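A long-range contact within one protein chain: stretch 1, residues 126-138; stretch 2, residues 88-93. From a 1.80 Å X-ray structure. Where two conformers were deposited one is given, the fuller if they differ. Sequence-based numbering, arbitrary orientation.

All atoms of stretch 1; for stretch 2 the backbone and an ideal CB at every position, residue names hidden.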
ATOM      1  N   VAL A 126       0.421  41.311  -4.569  1.00 11.00           N
ATOM      2  CA  VAL A 126      -0.446  42.331  -5.162  1.00 11.61           C
ATOM      3  C   VAL A 126      -0.920  43.304  -4.092  1.00 12.16           C
ATOM      4  O   VAL A 126      -0.886  44.526  -4.272  1.00 13.24           O
ATOM      5  CB  VAL A 126      -1.632  41.675  -5.894  1.00 13.02           C
ATOM      6  CG1 VAL A 126      -2.676  42.719  -6.254  1.00 13.45           C
ATOM      7  CG2 VAL A 126      -1.153  40.985  -7.145  1.00 11.97           C
ATOM      8  N   ILE A 127      -1.353  42.780  -2.948  1.00 14.27           N
ATOM      9  CA  ILE A 127      -1.789  43.636  -1.844  0.59 14.29           C
ATOM     10  C   ILE A 127      -0.668  44.577  -1.426  1.00 16.77           C
ATOM     11  O   ILE A 127      -0.857  45.794  -1.284  1.00 18.56           O
ATOM     12  CB  ILE A 127      -2.257  42.775  -0.658  0.59 13.00           C
ATOM     13  CG1 ILE A 127      -3.474  41.934  -1.053  0.59 12.99           C
ATOM     14  CG2 ILE A 127      -2.535  43.653   0.556  0.59 15.55           C
ATOM     15  CD1 ILE A 127      -4.667  42.747  -1.431  0.59 12.38           C
ATOM     16  N   ARG A 128       0.528  44.020  -1.217  1.00 18.07           N
ATOM     17  CA  ARG A 128       1.647  44.845  -0.774  1.00 17.71           C
ATOM     18  C   ARG A 128       2.016  45.882  -1.826  1.00 15.42           C
ATOM     19  O   ARG A 128       2.403  47.010  -1.494  1.00 18.17           O
ATOM     20  CB  ARG A 128       2.852  43.962  -0.446  1.00 12.97           C
ATOM     21  CG  ARG A 128       2.649  43.065   0.761  1.00 13.57           C
ATOM     22  CD  ARG A 128       3.826  42.122   0.928  1.00 18.22           C
ATOM     23  NE  ARG A 128       3.911  41.554   2.275  1.00 16.60           N
ATOM     24  CZ  ARG A 128       4.666  40.506   2.602  1.00 15.61           C
ATOM     25  NH1 ARG A 128       5.393  39.889   1.679  1.00 12.79           N
ATOM     26  NH2 ARG A 128       4.691  40.073   3.859  1.00 15.35           N
ATOM     27  N   SER A 129       1.908  45.515  -3.102  1.00 17.44           N
ATOM     28  CA  SER A 129       2.264  46.443  -4.166  1.00 15.57           C
ATOM     29  C   SER A 129       1.238  47.558  -4.292  1.00 17.66           C
ATOM     30  O   SER A 129       1.599  48.705  -4.580  1.00 21.34           O
ATOM     31  CB  SER A 129       2.416  45.691  -5.484  1.00 16.45           C
ATOM     32  OG  SER A 129       3.615  44.941  -5.489  1.00 19.56           O
ATOM     33  N   LEU A 130      -0.043  47.249  -4.076  1.00 15.77           N
ATOM     34  CA  LEU A 130      -1.038  48.313  -4.024  1.00 15.87           C
ATOM     35  C   LEU A 130      -0.752  49.260  -2.870  1.00 16.66           C
ATOM     36  O   LEU A 130      -0.943  50.473  -2.993  1.00 17.73           O
ATOM     37  CB  LEU A 130      -2.443  47.730  -3.888  1.00 15.45           C
ATOM     38  CG  LEU A 130      -2.954  46.830  -5.010  1.00 14.82           C
ATOM     39  CD1 LEU A 130      -4.261  46.175  -4.584  1.00 18.29           C
ATOM     40  CD2 LEU A 130      -3.137  47.625  -6.282  1.00 18.41           C
ATOM     41  N   ASN A 131      -0.299  48.728  -1.732  1.00 16.24           N
ATOM     42  CA  ASN A 131       0.091  49.606  -0.631  1.00 17.93           C
ATOM     43  C   ASN A 131       1.312  50.439  -1.000  1.00 17.80           C
ATOM     44  O   ASN A 131       1.334  51.657  -0.774  1.00 19.97           O
ATOM     45  CB  ASN A 131       0.366  48.788   0.631  1.00 18.16           C
ATOM     46  CG  ASN A 131      -0.874  48.101   1.157  1.00 20.79           C
ATOM     47  OD1 ASN A 131      -1.986  48.450   0.784  1.00 19.02           O
ATOM     48  ND2 ASN A 131      -0.687  47.113   2.033  1.00 20.53           N
ATOM     49  N   ASP A 132       2.340  49.796  -1.567  1.00 18.19           N
ATOM     50  CA  ASP A 132       3.568  50.507  -1.915  1.00 20.08           C
ATOM     51  C   ASP A 132       3.283  51.695  -2.823  1.00 20.75           C
ATOM     52  O   ASP A 132       3.891  52.763  -2.673  1.00 20.05           O
ATOM     53  CB  ASP A 132       4.556  49.561  -2.597  1.00 20.99           C
ATOM     54  CG  ASP A 132       5.170  48.565  -1.641  1.00 24.81           C
ATOM     55  OD1 ASP A 132       5.004  48.730  -0.418  1.00 26.14           O
ATOM     56  OD2 ASP A 132       5.827  47.619  -2.124  1.00 28.34           O
ATOM     57  N   HIS A 133       2.369  51.526  -3.771  1.00 20.06           N
ATOM     58  CA  HIS A 133       2.078  52.568  -4.743  1.00 24.84           C
ATOM     59  C   HIS A 133       0.918  53.454  -4.328  1.00 26.79           C
ATOM     60  O   HIS A 133       0.532  54.346  -5.093  1.00 26.48           O
ATOM     61  CB  HIS A 133       1.802  51.940  -6.114  1.00 26.82           C
ATOM     62  CG  HIS A 133       3.016  51.350  -6.755  1.00 26.14           C
ATOM     63  ND1 HIS A 133       3.315  50.006  -6.691  1.00 30.11           N
ATOM     64  CD2 HIS A 133       4.016  51.925  -7.462  1.00 26.36           C
ATOM     65  CE1 HIS A 133       4.446  49.777  -7.336  1.00 25.13           C
ATOM     66  NE2 HIS A 133       4.892  50.925  -7.812  1.00 29.49           N
ATOM     67  N   GLY A 134       0.364  53.238  -3.139  1.00 26.00           N
ATOM     68  CA  GLY A 134      -0.702  54.097  -2.643  1.00 24.52           C
ATOM     69  C   GLY A 134      -1.949  54.057  -3.497  1.00 26.74           C
ATOM     70  O   GLY A 134      -2.635  55.077  -3.646  1.00 27.32           O
ATOM     71  N   ILE A 135      -2.264  52.898  -4.054  1.00 20.12           N
ATOM     72  CA  ILE A 135      -3.376  52.758  -4.980  1.00 20.14           C
ATOM     73  C   ILE A 135      -4.647  52.441  -4.208  1.00 26.97           C
ATOM     74  O   ILE A 135      -4.694  51.483  -3.422  1.00 23.71           O
ATOM     75  CB  ILE A 135      -3.081  51.668  -6.018  1.00 22.01           C
ATOM     76  CG1 ILE A 135      -1.918  52.098  -6.909  1.00 28.33           C
ATOM     77  CG2 ILE A 135      -4.334  51.350  -6.839  1.00 22.84           C
ATOM     78  CD1 ILE A 135      -1.420  50.996  -7.807  1.00 30.97           C
ATOM     79  N   GLU A 136      -5.679  53.237  -4.442  1.00 25.33           N
ATOM     80  CA  GLU A 136      -7.022  52.951  -3.966  1.00 24.08           C
ATOM     81  C   GLU A 136      -7.814  52.328  -5.105  1.00 21.19           C
ATOM     82  O   GLU A 136      -7.844  52.875  -6.211  1.00 26.84           O
ATOM     83  CB  GLU A 136      -7.708  54.221  -3.472  1.00 27.41           C
ATOM     84  CG  GLU A 136      -9.172  54.038  -3.110  1.00 30.04           C
ATOM     85  CD  GLU A 136      -9.808  55.321  -2.587  1.00 42.17           C
ATOM     86  OE1 GLU A 136     -10.112  56.224  -3.402  1.00 42.76           O
ATOM     87  OE2 GLU A 136      -9.994  55.425  -1.356  1.00 45.42           O
ATOM     88  N   THR A 137      -8.430  51.182  -4.843  1.00 19.68           N
ATOM     89  CA  THR A 137      -9.290  50.516  -5.809  1.00 21.75           C
ATOM     90  C   THR A 137     -10.754  50.827  -5.519  1.00 24.71           C
ATOM     91  O   THR A 137     -11.135  51.142  -4.390  1.00 28.84           O
ATOM     92  CB  THR A 137      -9.069  48.999  -5.792  1.00 22.25           C
ATOM     93  OG1 THR A 137      -9.388  48.476  -4.493  1.00 22.14           O
ATOM     94  CG2 THR A 137      -7.619  48.669  -6.127  1.00 17.87           C
ATOM     95  N   GLU A 138     -11.581  50.725  -6.562  1.00 21.97           N
ATOM     96  CA  GLU A 138     -13.017  50.928  -6.387  1.00 21.28           C
ATOM     97  C   GLU A 138     -13.647  49.739  -5.666  1.00 22.40           C
ATOM     98  O   GLU A 138     -14.342  49.902  -4.655  1.00 21.42           O
ATOM     99  CB  GLU A 138     -13.677  51.150  -7.748  1.00 25.23           C
ATOM    100  CG  GLU A 138     -15.145  51.530  -7.673  1.00 36.55           C
ATOM    101  CD  GLU A 138     -15.365  53.034  -7.558  1.00 42.32           C
ATOM    102  OE1 GLU A 138     -16.513  53.474  -7.797  1.00 38.90           O
ATOM    103  OE2 GLU A 138     -14.395  53.767  -7.245  1.00 41.49           O
ATOM    104  N   UNK A  88      -8.784  40.534   3.069  1.00 13.38           N
ATOM    105  CA  UNK A  88      -9.492  41.568   2.326  1.00 13.74           C
ATOM    106  C   UNK A  88      -8.805  42.921   2.469  1.00 16.66           C
ATOM    107  O   UNK A  88      -8.546  43.379   3.589  1.00 16.30           O
ATOM    108  CB  UNK A  88     -10.943  41.663   2.801  1.00 13.74           C
ATOM    109  N   UNK A  89      -8.532  43.567   1.336  1.00 14.19           N
ATOM    110  CA  UNK A  89      -8.055  44.948   1.304  1.00 17.35           C
ATOM    111  C   UNK A  89      -9.209  45.840   0.861  1.00 16.91           C
ATOM    112  O   UNK A  89      -9.680  45.731  -0.276  1.00 18.66           O
ATOM    113  CB  UNK A  89      -6.851  45.102   0.373  1.00 17.35           C
ATOM    114  N   UNK A  90      -9.649  46.727   1.752  1.00 17.40           N
ATOM    115  CA  UNK A  90     -10.815  47.562   1.485  1.00 17.68           C
ATOM    116  C   UNK A  90     -10.665  48.342   0.183  1.00 18.07           C
ATOM    117  O   UNK A  90      -9.569  48.754  -0.202  1.00 19.98           O
ATOM    118  CB  UNK A  90     -11.048  48.529   2.648  1.00 17.68           C
ATOM    119  N   UNK A  91     -11.794  48.549  -0.500  1.00 19.89           N
ATOM    120  CA  UNK A  91     -11.859  49.457  -1.622  1.00 19.35           C
ATOM    121  C   UNK A  91     -12.526  50.772  -1.241  1.00 25.24           C
ATOM    122  O   UNK A  91     -12.922  51.000  -0.100  1.00 22.32           O
ATOM    123  CB  UNK A  91     -12.607  48.802  -2.785  1.00 19.35           C
ATOM    124  N   UNK A  92     -12.651  51.651  -2.239  1.00 24.97           N
ATOM    125  CA  UNK A  92     -13.314  52.931  -2.006  1.00 27.41           C
ATOM    126  C   UNK A  92     -14.795  52.737  -1.694  1.00 29.94           C
ATOM    127  O   UNK A  92     -15.366  53.471  -0.882  1.00 28.83           O
ATOM    128  CB  UNK A  92     -13.149  53.844  -3.223  1.00 27.41           C
ATOM    129  N   UNK A  93     -15.430  51.751  -2.322  1.00 29.53           N
ATOM    130  CA  UNK A  93     -16.857  51.501  -2.150  1.00 23.88           C
ATOM    131  C   UNK A  93     -16.998  50.353  -1.163  1.00 26.56           C
ATOM    132  O   UNK A  93     -16.635  49.211  -1.468  1.00 30.60           O
ATOM    133  CB  UNK A  93     -17.542  51.183  -3.480  1.00 23.88           C
TER

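Position 88 lies in a strand, with phi/psi of -112/128°. Its CA-to-CB bond points away from stretch 1, and no atom of that stretch lies within 5.5 Å of the ideal CB. The contact sets no requirement here, so almost any side chain would suit. The deposited residue is arginine, extended through chi1 to chi3 and in no contact with stretch 1.

Position 89 is the next strand residue, and its CA-to-CB bond points toward stretch 1. The ideal CB is 3.7 Å from CD1 of Ile127, so the first part of the side chain meets an apolar surface, which a leucine or methionine could also use. Farther along, stretch 1 offers acceptors where the helix ends and the chain turns: OD1 of Asn131 and the carbonyl O of Ile135, whose backbone no longer follows the helix. A long side chain with several donors would suit best; lysine could bring one charged amine, arginine a planar group with donors on more than one side. The residue is Arg89, with chi1 to chi3 all t, which carries the guanidinium to the helix end. NE donates to OD1 of Asn131 at 2.8 Å, and NH2 reaches the same OD1 at 3.1 Å. NH1 and NH2 both donate to O of Ile135, at 2.9 and 2.8 Å. Both acceptors lie at the guanidinium edge, while CB of Leu130 covers one face, 3.5 Å from CZ. One water accepts from NH1 of Arg89 at 2.9 Å and donates to OG1 of Thr137 at 2.8 Å, extending the contact toward the following loop.

Position 90 turns its CB away, with nothing of stretch 1 within 5.5 Å; small or polar residues would serve equally well. It is alanine. Its backbone matters more: a second water donates to O of Ala90 at 2.9 Å and accepts from N of Thr137 at 3.0 Å.

Position 91 has phi/psi of -103/-178°, which does not by itself demand glycine. The surroundings are stricter: an ideal CB would point toward stretch 1 and fall 2.8 Å from O of Glu138, a clash, and 3.2 Å from O of Thr137. Glycine is strongly favoured, and Gly91 is found, its CA 3.3 Å from O of Thr137.

Position 92 points its CB toward stretch 1, near the carboxylates of Glu136 and Glu138. Lysine or arginine would answer this negative charge, though a neutral donor could also fit. Arg92 is deposited. Its backbone N donates to O of Thr137 at 2.7 Å; chi3 of 72° bends the side chain, and NE meets OE2 of Glu138 at 2.8 Å in a salt bridge, with NH2 to OE1 of Glu138 at 2.9 Å.

Position 93 also faces stretch 1, its ideal CB 3.6 Å from O of Glu138. Several modest side chains would fit. Val93 donates from N to O of Glu138 at 3.2 Å, and its CG2 packs 3.6 Å from OE1 of Glu138.

Stretch 2 88-93: RRAGRV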
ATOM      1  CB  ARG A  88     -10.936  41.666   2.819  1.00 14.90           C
ATOM      2  CG  ARG A  88     -11.773  42.748   2.189  1.00 16.60           C
ATOM      3  CD  ARG A  88     -13.197  42.579   2.677  1.00 23.33           C
ATOM      4  NE  ARG A  88     -14.078  43.673   2.285  1.00 26.42           N
ATOM      5  CZ  ARG A  88     -14.978  43.602   1.308  1.00 39.08           C
ATOM      6  NH1 ARG A  88     -15.119  42.481   0.589  1.00 29.89           N
ATOM      7  NH2 ARG A  88     -15.740  44.663   1.053  1.00 43.70           N
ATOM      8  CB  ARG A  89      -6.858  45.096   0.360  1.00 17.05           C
ATOM      9  CG  ARG A  89      -6.246  46.514   0.329  1.00 16.14           C
ATOM     10  CD  ARG A  89      -5.152  46.601  -0.727  1.00 17.16           C
ATOM     11  NE  ARG A  89      -4.349  47.822  -0.653  1.00 16.28           N
ATOM     12  CZ  ARG A  89      -4.594  48.935  -1.337  1.00 18.56           C
ATOM     13  NH1 ARG A  89      -5.650  49.012  -2.148  1.00 17.00           N
ATOM     14  NH2 ARG A  89      -3.782  49.975  -1.204  1.00 18.32           N
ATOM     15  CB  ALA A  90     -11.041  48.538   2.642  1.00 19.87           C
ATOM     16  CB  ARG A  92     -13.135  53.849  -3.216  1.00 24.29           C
ATOM     17  CG  ARG A  92     -13.637  55.267  -2.993  1.00 35.94           C
ATOM     18  CD  ARG A  92     -13.682  56.086  -4.288  1.00 41.27           C
ATOM     19  NE  ARG A  92     -14.767  55.669  -5.173  1.00 39.89           N
ATOM     20  CZ  ARG A  92     -16.020  56.103  -5.083  1.00 43.37           C
ATOM     21  NH1 ARG A  92     -16.360  56.971  -4.141  1.00 50.96           N
ATOM     22  NH2 ARG A  92     -16.940  55.662  -5.932  1.00 44.44           N
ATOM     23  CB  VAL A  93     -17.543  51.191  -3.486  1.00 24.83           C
ATOM     24  CG1 VAL A  93     -19.026  50.914  -3.271  1.00 27.59           C
ATOM     25  CG2 VAL A  93     -17.353  52.350  -4.457  1.00 29.71           C
TER
HETATM   26  O   HOH W   1      -7.939  47.293  -2.436  1.00 17.94           O
HETATM   27  O   HOH W   2      -8.369  50.787  -1.850  1.00 21.95           O
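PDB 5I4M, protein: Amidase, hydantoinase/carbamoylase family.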